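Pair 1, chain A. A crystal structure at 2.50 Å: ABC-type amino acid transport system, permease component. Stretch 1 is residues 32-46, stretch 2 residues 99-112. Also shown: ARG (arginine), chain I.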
# COMPACT_ATOMS: atom_id res chain seq x y z
N ILE A 32 -15.91 -7.46 -25.18
CA ILE A 32 -15.74 -8.89 -25.37
C ILE A 32 -14.59 -9.39 -24.51
O ILE A 32 -14.67 -10.47 -23.93
CB ILE A 32 -15.48 -9.22 -26.87
CG1 ILE A 32 -16.79 -9.11 -27.67
CG2 ILE A 32 -14.93 -10.62 -27.03
CD1 ILE A 32 -16.60 -9.17 -29.16
N GLY A 33 -13.53 -8.58 -24.41
CA GLY A 33 -12.36 -8.92 -23.62
C GLY A 33 -12.66 -9.06 -22.13
O GLY A 33 -11.95 -9.77 -21.40
N VAL A 34 -13.72 -8.39 -21.68
CA VAL A 34 -14.15 -8.46 -20.29
C VAL A 34 -14.88 -9.78 -20.04
O VAL A 34 -14.54 -10.51 -19.11
CB VAL A 34 -15.07 -7.28 -19.93
CG1 VAL A 34 -15.89 -7.60 -18.69
CG2 VAL A 34 -14.25 -6.02 -19.74
N LEU A 35 -15.88 -10.07 -20.87
CA LEU A 35 -16.65 -11.30 -20.75
C LEU A 35 -15.73 -12.50 -20.86
O LEU A 35 -15.81 -13.44 -20.08
CB LEU A 35 -17.72 -11.39 -21.82
CG LEU A 35 -19.12 -10.87 -21.47
CD1 LEU A 35 -19.05 -9.41 -21.07
CD2 LEU A 35 -20.07 -11.09 -22.62
N MET A 36 -14.84 -12.45 -21.83
CA MET A 36 -13.85 -13.50 -21.97
C MET A 36 -12.97 -13.52 -20.73
O MET A 36 -12.74 -14.58 -20.15
CB MET A 36 -12.99 -13.25 -23.20
CG MET A 36 -13.75 -13.35 -24.52
SD MET A 36 -12.62 -13.13 -25.90
CE MET A 36 -11.88 -14.76 -25.93
N GLY A 37 -12.52 -12.34 -20.31
CA GLY A 37 -11.61 -12.20 -19.18
C GLY A 37 -12.16 -12.78 -17.89
O GLY A 37 -11.45 -13.50 -17.18
N LEU A 38 -13.44 -12.49 -17.62
CA LEU A 38 -14.16 -13.04 -16.48
C LEU A 38 -14.15 -14.56 -16.51
O LEU A 38 -13.91 -15.23 -15.50
CB LEU A 38 -15.62 -12.55 -16.51
CG LEU A 38 -16.60 -13.20 -15.52
CD1 LEU A 38 -16.11 -13.07 -14.08
CD2 LEU A 38 -17.98 -12.58 -15.68
N PHE A 39 -14.40 -15.10 -17.69
CA PHE A 39 -14.49 -16.53 -17.90
C PHE A 39 -13.13 -17.15 -17.64
O PHE A 39 -13.02 -18.21 -17.03
CB PHE A 39 -14.92 -16.77 -19.34
CG PHE A 39 -15.68 -18.04 -19.54
CD1 PHE A 39 -17.01 -18.14 -19.16
CD2 PHE A 39 -15.07 -19.14 -20.15
CE1 PHE A 39 -17.72 -19.32 -19.36
CE2 PHE A 39 -15.77 -20.32 -20.35
CZ PHE A 39 -17.09 -20.41 -19.96
N ILE A 40 -12.09 -16.47 -18.11
CA ILE A 40 -10.72 -16.96 -17.95
C ILE A 40 -10.35 -16.99 -16.47
O ILE A 40 -9.69 -17.92 -16.01
CB ILE A 40 -9.71 -16.05 -18.69
CG1 ILE A 40 -9.99 -16.03 -20.19
CG2 ILE A 40 -8.29 -16.55 -18.47
CD1 ILE A 40 -9.69 -17.32 -20.87
N ALA A 41 -10.79 -15.97 -15.74
CA ALA A 41 -10.48 -15.84 -14.32
C ALA A 41 -11.10 -16.99 -13.52
O ALA A 41 -10.42 -17.62 -12.70
CB ALA A 41 -10.97 -14.50 -13.79
N LEU A 42 -12.38 -17.25 -13.78
CA LEU A 42 -13.12 -18.35 -13.17
C LEU A 42 -12.42 -19.69 -13.36
O LEU A 42 -12.38 -20.54 -12.47
CB LEU A 42 -14.54 -18.42 -13.75
CG LEU A 42 -15.66 -17.71 -12.98
CD1 LEU A 42 -15.08 -16.73 -11.99
CD2 LEU A 42 -16.63 -17.00 -13.90
N MET A 43 -11.85 -19.87 -14.55
CA MET A 43 -11.09 -21.07 -14.86
C MET A 43 -9.85 -21.19 -13.99
O MET A 43 -9.47 -22.29 -13.58
CB MET A 43 -10.66 -21.05 -16.32
CG MET A 43 -11.77 -21.37 -17.29
SD MET A 43 -11.10 -21.75 -18.92
CE MET A 43 -12.50 -21.31 -19.93
N LYS A 44 -9.20 -20.06 -13.72
CA LYS A 44 -7.95 -20.06 -12.97
C LYS A 44 -8.23 -20.34 -11.50
O LYS A 44 -7.34 -20.70 -10.74
CB LYS A 44 -7.25 -18.70 -13.14
CG LYS A 44 -5.76 -18.70 -12.84
CD LYS A 44 -5.24 -17.27 -12.88
CE LYS A 44 -3.75 -17.18 -12.59
NZ LYS A 44 -3.22 -15.81 -12.91
N MET A 45 -9.50 -20.20 -11.11
CA MET A 45 -9.92 -20.46 -9.74
C MET A 45 -10.37 -21.91 -9.55
O MET A 45 -10.60 -22.35 -8.43
CB MET A 45 -11.06 -19.52 -9.36
CG MET A 45 -10.69 -18.07 -9.44
SD MET A 45 -12.11 -16.99 -9.21
CE MET A 45 -11.39 -15.42 -9.69
N SER A 46 -10.51 -22.64 -10.66
CA SER A 46 -10.93 -24.03 -10.60
C SER A 46 -9.89 -24.88 -9.87
O SER A 46 -8.68 -24.69 -10.05
CB SER A 46 -11.17 -24.58 -12.01
OG SER A 46 -11.78 -25.85 -11.98
N SER A 99 -6.93 -8.12 -24.38
CA SER A 99 -7.66 -7.53 -23.29
C SER A 99 -8.19 -8.61 -22.37
O SER A 99 -8.28 -8.38 -21.18
CB SER A 99 -8.82 -6.68 -23.80
OG SER A 99 -9.48 -6.05 -22.70
N SER A 100 -8.56 -9.77 -22.90
CA SER A 100 -9.11 -10.81 -22.04
C SER A 100 -8.06 -11.23 -21.03
O SER A 100 -8.35 -11.40 -19.84
CB SER A 100 -9.58 -12.03 -22.83
OG SER A 100 -8.49 -12.87 -23.15
N ALA A 101 -6.82 -11.39 -21.49
CA ALA A 101 -5.77 -11.76 -20.56
C ALA A 101 -5.58 -10.68 -19.47
O ALA A 101 -5.60 -10.97 -18.24
CB ALA A 101 -4.47 -12.02 -21.29
N TYR A 102 -5.40 -9.44 -19.92
CA TYR A 102 -5.16 -8.37 -18.94
C TYR A 102 -6.32 -8.21 -17.95
O TYR A 102 -6.11 -7.97 -16.76
CB TYR A 102 -4.80 -7.06 -19.63
CG TYR A 102 -3.43 -7.09 -20.28
CD1 TYR A 102 -2.29 -6.71 -19.57
CD2 TYR A 102 -3.26 -7.53 -21.59
CE1 TYR A 102 -1.03 -6.75 -20.15
CE2 TYR A 102 -2.01 -7.57 -22.19
CZ TYR A 102 -0.89 -7.18 -21.47
OH TYR A 102 0.36 -7.22 -22.06
N VAL A 103 -7.55 -8.38 -18.44
CA VAL A 103 -8.75 -8.29 -17.62
C VAL A 103 -8.85 -9.42 -16.60
O VAL A 103 -9.23 -9.20 -15.44
CB VAL A 103 -10.01 -8.21 -18.49
CG1 VAL A 103 -11.26 -8.58 -17.69
CG2 VAL A 103 -10.14 -6.81 -19.07
N ALA A 104 -8.49 -10.63 -17.03
CA ALA A 104 -8.41 -11.76 -16.10
C ALA A 104 -7.50 -11.41 -14.91
O ALA A 104 -7.86 -11.63 -13.73
CB ALA A 104 -7.90 -12.99 -16.83
N GLU A 105 -6.32 -10.86 -15.22
CA GLU A 105 -5.43 -10.45 -14.13
C GLU A 105 -6.05 -9.38 -13.25
O GLU A 105 -5.94 -9.44 -12.02
CB GLU A 105 -4.08 -9.96 -14.64
CG GLU A 105 -2.99 -10.94 -14.36
CD GLU A 105 -3.09 -11.50 -12.95
OE1 GLU A 105 -2.74 -10.77 -11.98
OE2 GLU A 105 -3.56 -12.66 -12.84
N ILE A 106 -6.70 -8.41 -13.88
CA ILE A 106 -7.34 -7.35 -13.14
C ILE A 106 -8.34 -7.91 -12.12
O ILE A 106 -8.38 -7.48 -10.96
CB ILE A 106 -8.03 -6.35 -14.08
CG1 ILE A 106 -7.05 -5.26 -14.49
CG2 ILE A 106 -9.24 -5.70 -13.42
CD1 ILE A 106 -7.52 -4.48 -15.70
N ILE A 107 -9.13 -8.88 -12.54
CA ILE A 107 -10.10 -9.49 -11.64
C ILE A 107 -9.41 -10.19 -10.47
O ILE A 107 -9.76 -9.95 -9.29
CB ILE A 107 -11.01 -10.47 -12.37
CG1 ILE A 107 -11.87 -9.73 -13.40
CG2 ILE A 107 -11.86 -11.26 -11.36
CD1 ILE A 107 -12.78 -10.64 -14.21
N ARG A 108 -8.42 -11.03 -10.79
CA ARG A 108 -7.70 -11.74 -9.73
C ARG A 108 -7.12 -10.78 -8.68
O ARG A 108 -7.13 -11.08 -7.48
CB ARG A 108 -6.59 -12.61 -10.29
CG ARG A 108 -6.04 -13.61 -9.29
CD ARG A 108 -4.60 -13.95 -9.60
NE ARG A 108 -3.81 -12.74 -9.81
CZ ARG A 108 -3.47 -11.88 -8.86
NH1 ARG A 108 -3.85 -12.07 -7.60
NH2 ARG A 108 -2.75 -10.81 -9.17
N ALA A 109 -6.66 -9.63 -9.14
CA ALA A 109 -6.00 -8.69 -8.25
C ALA A 109 -7.01 -7.84 -7.49
O ALA A 109 -6.73 -7.38 -6.38
CB ALA A 109 -5.06 -7.81 -9.02
N GLY A 110 -8.20 -7.65 -8.06
CA GLY A 110 -9.22 -6.87 -7.40
C GLY A 110 -9.78 -7.69 -6.26
O GLY A 110 -10.23 -7.14 -5.24
N ILE A 111 -9.79 -9.01 -6.44
CA ILE A 111 -10.18 -9.92 -5.39
C ILE A 111 -9.07 -10.02 -4.34
O ILE A 111 -9.34 -9.94 -3.15
CB ILE A 111 -10.49 -11.31 -5.94
CG1 ILE A 111 -11.73 -11.25 -6.83
CG2 ILE A 111 -10.70 -12.30 -4.82
CD1 ILE A 111 -12.06 -12.59 -7.51
N GLN A 112 -7.83 -10.18 -4.77
CA GLN A 112 -6.71 -10.29 -3.84
C GLN A 112 -6.53 -9.02 -2.99
O GLN A 112 -5.87 -9.03 -1.95
CB GLN A 112 -5.43 -10.56 -4.62
CG GLN A 112 -4.25 -11.06 -3.81
CD GLN A 112 -2.95 -10.40 -4.26
OE1 GLN A 112 -2.68 -10.28 -5.47
NE2 GLN A 112 -2.14 -9.94 -3.30
N ARG I . 1.53 -2.73 -26.34
CA ARG I . 1.90 -3.71 -25.32
C ARG I . 1.93 -5.13 -25.88
O ARG I . 2.38 -6.06 -25.20
CB ARG I . 0.91 -3.69 -24.15
CG ARG I . -0.46 -4.22 -24.47
CD ARG I . -1.39 -3.94 -23.30
NE ARG I . -2.68 -4.61 -23.44
CZ ARG I . -3.73 -4.36 -22.67
NH1 ARG I . -4.87 -5.02 -22.87
NH2 ARG I . -3.65 -3.45 -21.71
OXT ARG I . 1.50 -5.36 -27.01

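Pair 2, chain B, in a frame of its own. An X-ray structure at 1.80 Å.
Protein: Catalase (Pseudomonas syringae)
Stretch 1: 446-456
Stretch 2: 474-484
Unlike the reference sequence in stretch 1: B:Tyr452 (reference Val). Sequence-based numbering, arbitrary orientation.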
# COMPACT_ATOMS: atom_id res chain seq x y z
N LYS B 446 19.29 -35.71 12.08
CA LYS B 446 19.98 -36.41 11.01
C LYS B 446 19.70 -37.91 11.09
O LYS B 446 19.32 -38.48 10.07
CB LYS B 446 21.49 -36.18 11.06
CG LYS B 446 22.30 -36.93 10.02
CD LYS B 446 23.79 -36.93 10.28
CE LYS B 446 24.41 -35.54 10.31
NZ LYS B 446 25.90 -35.59 10.50
N ASN B 447 19.83 -38.56 12.25
CA ASN B 447 19.56 -40.00 12.27
C ASN B 447 18.07 -40.29 12.07
O ASN B 447 17.81 -41.36 11.53
CB ASN B 447 20.06 -40.66 13.56
CG ASN B 447 21.59 -40.67 13.55
OD1 ASN B 447 22.23 -40.91 12.54
ND2 ASN B 447 22.16 -40.39 14.71
N ILE B 448 17.20 -39.35 12.45
CA ILE B 448 15.76 -39.59 12.23
C ILE B 448 15.46 -39.51 10.73
O ILE B 448 14.71 -40.33 10.18
CB ILE B 448 14.92 -38.63 13.03
CG1 ILE B 448 14.92 -39.05 14.53
CG2 ILE B 448 13.48 -38.58 12.48
CD1 ILE B 448 14.24 -37.89 15.31
N MET B 449 15.99 -38.50 10.07
CA MET B 449 15.87 -38.38 8.62
C MET B 449 16.37 -39.64 7.94
O MET B 449 15.71 -40.10 6.99
CB MET B 449 16.67 -37.19 8.09
CG MET B 449 15.99 -35.83 8.28
SD MET B 449 14.29 -35.64 7.70
CE MET B 449 14.43 -36.21 6.01
N LEU B 450 17.54 -40.13 8.35
CA LEU B 450 18.12 -41.35 7.75
C LEU B 450 17.23 -42.56 7.94
O LEU B 450 17.11 -43.43 7.06
CB LEU B 450 19.51 -41.56 8.39
CG LEU B 450 20.58 -40.58 7.86
CD1 LEU B 450 21.89 -40.78 8.62
CD2 LEU B 450 20.81 -40.64 6.36
N SER B 451 16.56 -42.63 9.09
CA SER B 451 15.65 -43.75 9.37
C SER B 451 14.50 -43.75 8.37
O SER B 451 14.04 -44.82 7.93
CB SER B 451 15.15 -43.75 10.82
OG SER B 451 14.14 -42.79 11.10
N TYR B 452 14.03 -42.54 8.00
CA TYR B 452 12.98 -42.46 6.98
C TYR B 452 13.44 -43.02 5.66
O TYR B 452 12.73 -43.79 5.00
CB TYR B 452 12.49 -41.02 6.81
CG TYR B 452 11.90 -40.42 8.08
CD1 TYR B 452 11.81 -39.02 8.19
CD2 TYR B 452 11.35 -41.19 9.10
CE1 TYR B 452 11.25 -38.45 9.31
CE2 TYR B 452 10.81 -40.62 10.24
CZ TYR B 452 10.75 -39.24 10.34
OH TYR B 452 10.22 -38.65 11.45
N LEU B 453 14.65 -42.70 5.22
CA LEU B 453 15.22 -43.16 3.97
C LEU B 453 15.49 -44.67 4.04
O LEU B 453 15.23 -45.41 3.08
CB LEU B 453 16.51 -42.40 3.70
CG LEU B 453 16.40 -40.86 3.65
CD1 LEU B 453 17.76 -40.29 3.19
CD2 LEU B 453 15.27 -40.48 2.70
N TYR B 454 15.94 -45.10 5.21
CA TYR B 454 16.23 -46.55 5.41
C TYR B 454 14.95 -47.35 5.37
O TYR B 454 14.93 -48.50 4.92
CB TYR B 454 16.89 -46.74 6.79
CG TYR B 454 17.45 -48.17 6.93
CD1 TYR B 454 18.73 -48.44 6.49
CD2 TYR B 454 16.67 -49.18 7.46
CE1 TYR B 454 19.26 -49.73 6.57
CE2 TYR B 454 17.19 -50.47 7.52
CZ TYR B 454 18.48 -50.72 7.10
OH TYR B 454 18.98 -52.01 7.18
N LYS B 455 13.86 -46.78 5.85
CA LYS B 455 12.58 -47.50 5.84
C LYS B 455 12.01 -47.54 4.44
O LYS B 455 11.37 -48.54 4.10
CB LYS B 455 11.67 -46.86 6.88
CG LYS B 455 10.27 -47.44 6.98
CD LYS B 455 10.31 -48.87 7.51
CE LYS B 455 8.86 -49.24 7.83
NZ LYS B 455 8.61 -50.68 7.72
N GLU B 456 12.21 -46.53 3.60
CA GLU B 456 11.84 -46.47 2.21
C GLU B 456 12.60 -47.58 1.45
O GLU B 456 12.04 -48.42 0.71
CB GLU B 456 12.22 -45.09 1.59
N LYS B 474 22.03 -46.71 14.93
CA LYS B 474 20.91 -45.93 15.43
C LYS B 474 19.85 -45.79 14.32
O LYS B 474 18.65 -45.92 14.58
CB LYS B 474 21.34 -44.55 15.91
CG LYS B 474 20.22 -43.67 16.42
CD LYS B 474 19.74 -44.05 17.82
CE LYS B 474 18.64 -43.11 18.26
NZ LYS B 474 17.62 -43.71 19.16
N VAL B 475 20.36 -45.60 13.08
CA VAL B 475 19.40 -45.52 11.96
C VAL B 475 18.57 -46.79 11.87
O VAL B 475 17.35 -46.78 11.70
CB VAL B 475 20.13 -45.28 10.64
CG1 VAL B 475 19.26 -45.38 9.40
CG2 VAL B 475 20.82 -43.92 10.71
N LYS B 476 19.24 -47.96 11.86
CA LYS B 476 18.51 -49.21 11.79
C LYS B 476 17.54 -49.41 12.94
O LYS B 476 16.44 -49.87 12.65
CB LYS B 476 19.49 -50.39 11.74
CG LYS B 476 20.18 -50.45 10.37
CD LYS B 476 21.12 -51.63 10.38
CE LYS B 476 22.01 -51.61 9.14
NZ LYS B 476 22.64 -52.95 8.96
N SER B 477 17.87 -49.05 14.17
CA SER B 477 16.93 -49.27 15.27
C SER B 477 15.77 -48.30 15.25
O SER B 477 14.61 -48.70 15.52
CB SER B 477 17.65 -49.31 16.62
OG SER B 477 17.88 -48.02 17.15
N LEU B 478 16.02 -47.04 14.89
CA LEU B 478 14.91 -46.12 14.66
C LEU B 478 14.05 -46.68 13.52
O LEU B 478 12.84 -46.79 13.69
CB LEU B 478 15.40 -44.71 14.32
CG LEU B 478 16.01 -43.84 15.40
CD1 LEU B 478 16.52 -42.54 14.75
CD2 LEU B 478 15.07 -43.39 16.51
N ALA B 479 14.59 -47.14 12.39
CA ALA B 479 13.69 -47.64 11.33
C ALA B 479 12.84 -48.84 11.73
O ALA B 479 11.69 -48.99 11.29
CB ALA B 479 14.47 -47.97 10.09
N ALA B 480 13.36 -49.74 12.56
CA ALA B 480 12.60 -50.92 12.98
C ALA B 480 11.30 -50.58 13.66
O ALA B 480 10.36 -51.40 13.56
CB ALA B 480 13.50 -51.74 13.93
N SER B 481 11.17 -49.46 14.35
CA SER B 481 9.99 -49.02 15.02
C SER B 481 9.05 -48.21 14.11
O SER B 481 8.03 -47.80 14.63
CB SER B 481 10.27 -48.06 16.20
OG SER B 481 11.37 -48.44 16.99
N LEU B 482 9.44 -47.91 12.87
CA LEU B 482 8.59 -47.12 11.99
C LEU B 482 7.53 -48.02 11.39
O LEU B 482 7.79 -49.21 11.19
CB LEU B 482 9.41 -46.43 10.87
CG LEU B 482 10.27 -45.24 11.34
CD1 LEU B 482 11.21 -44.73 10.25
CD2 LEU B 482 9.43 -44.09 11.89
N LYS B 483 6.34 -47.49 11.13
CA LYS B 483 5.31 -48.32 10.51
C LYS B 483 5.18 -48.06 9.03
O LYS B 483 5.50 -47.01 8.45
CB LYS B 483 4.00 -48.18 11.31
CG LYS B 483 4.17 -48.59 12.77
CD LYS B 483 4.75 -49.99 12.92
CE LYS B 483 5.35 -50.22 14.30
NZ LYS B 483 4.46 -49.76 15.40
N ASP B 484 4.78 -49.08 8.28
CA ASP B 484 4.59 -49.02 6.84
C ASP B 484 3.48 -48.03 6.49
O ASP B 484 2.34 -48.42 6.16
CB ASP B 484 4.24 -50.40 6.30
CG ASP B 484 5.31 -51.45 6.49
OD1 ASP B 484 6.51 -51.12 6.31
OD2 ASP B 484 4.97 -52.61 6.80
OXT ASP B 484 3.75 -46.81 6.46
O HOH W 1 9.97 -50.86 10.17

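In both pairs two helices cross at a steep angle with closely packed backbones, and the central 14 residues superpose with an RMSD of 0.5 Å over N, CA and C. The helix axes approach to 7.4 Å at a crossing angle of -53° in pair 1, and to 8.2 Å at -64° in pair 2. The nearest CA atoms differ: those of A:Gly37 and A:Ser100 are 4.0 Å apart in pair 1, and in pair 2, where the nearest pair is one turn on along the second helix, those of B:Ser451 and B:Ala479 are 4.8 Å apart. A:Gly37 matches B:Ser451, A:Ser100 matches B:Val475, and A:Ala104 matches B:Ala479.

The tighter approach in pair 1 depends on two glycines. An ideal CB on A:Gly37 would lie 2.5 Å from CG1 of A:Val103, and one on A:Gly33 would lie 2.7 Å from CB of A:Ser99; both are clashes. With no side chain in the way, backbone meets backbone: CA of A:Ser100 lies 3.1 Å from O of A:Gly33 in a CA-H...O contact, and CA of A:Gly37 lies 3.4 Å from O of A:Ser100.

Pair 2 has side chains at both glycine positions, B:Asn447 and B:Ser451, and its axes lie farther apart. CB of B:Ser451 packs 3.6 Å from CB of B:Leu478, while its hydroxyl turns back onto its own helix, OG donating to O of B:Ile448 at 2.7 Å. The place of A:Ser100 is taken by B:Val475, which sits as a knob among B:Asn447, B:Leu450, B:Ser451 and B:Tyr454, with its CG2 3.6 Å from CB of B:Leu450.

The alanine shared by the second helices receives different partners. CB of A:Ala104 contacts CG2 of A:Ile40 at 3.9 Å; at the matching position CB of B:Ala479 lies 3.6 Å from CD2 of B:Tyr454. The tyrosine also reaches back toward the start of the second stretch, where CG of B:Lys476 lies over one face of its ring, 4.2 Å from the centroid, in a CH-pi contact.

Farther along, A:Ile107 and B:Leu482 coincide to 0.2 Å at CA, although B:Leu482 belongs to a loop and A:Ile107 to a helix. CD1 of A:Ile107 lies 3.6 Å from CA of A:Leu38, whereas CD1 of B:Leu482 meets the ring edge of B:Tyr452, 3.7 Å from CD2. B:Tyr452, which differs from the reference sequence, matches A:Leu38.

Each pair also has one salt bridge across the stretches, but from positions that do not correspond to one another: A:Glu105 matches B:Ala480, and B:Lys455 matches A:Ala41. NZ of A:Lys44 makes a weak hydrogen bond to OE2 of A:Glu105 at 3.2 Å, and the same carboxylate is held within its helix by A:Arg108, whose NH2 donates to OE1 at 2.8 Å. In pair 2, B:Lys455 reaches the loop that follows the second helix and places NZ 2.6 Å from OD1 of the C-terminal B:Asp484. Its NZ also donates to water 1 at 2.8 Å.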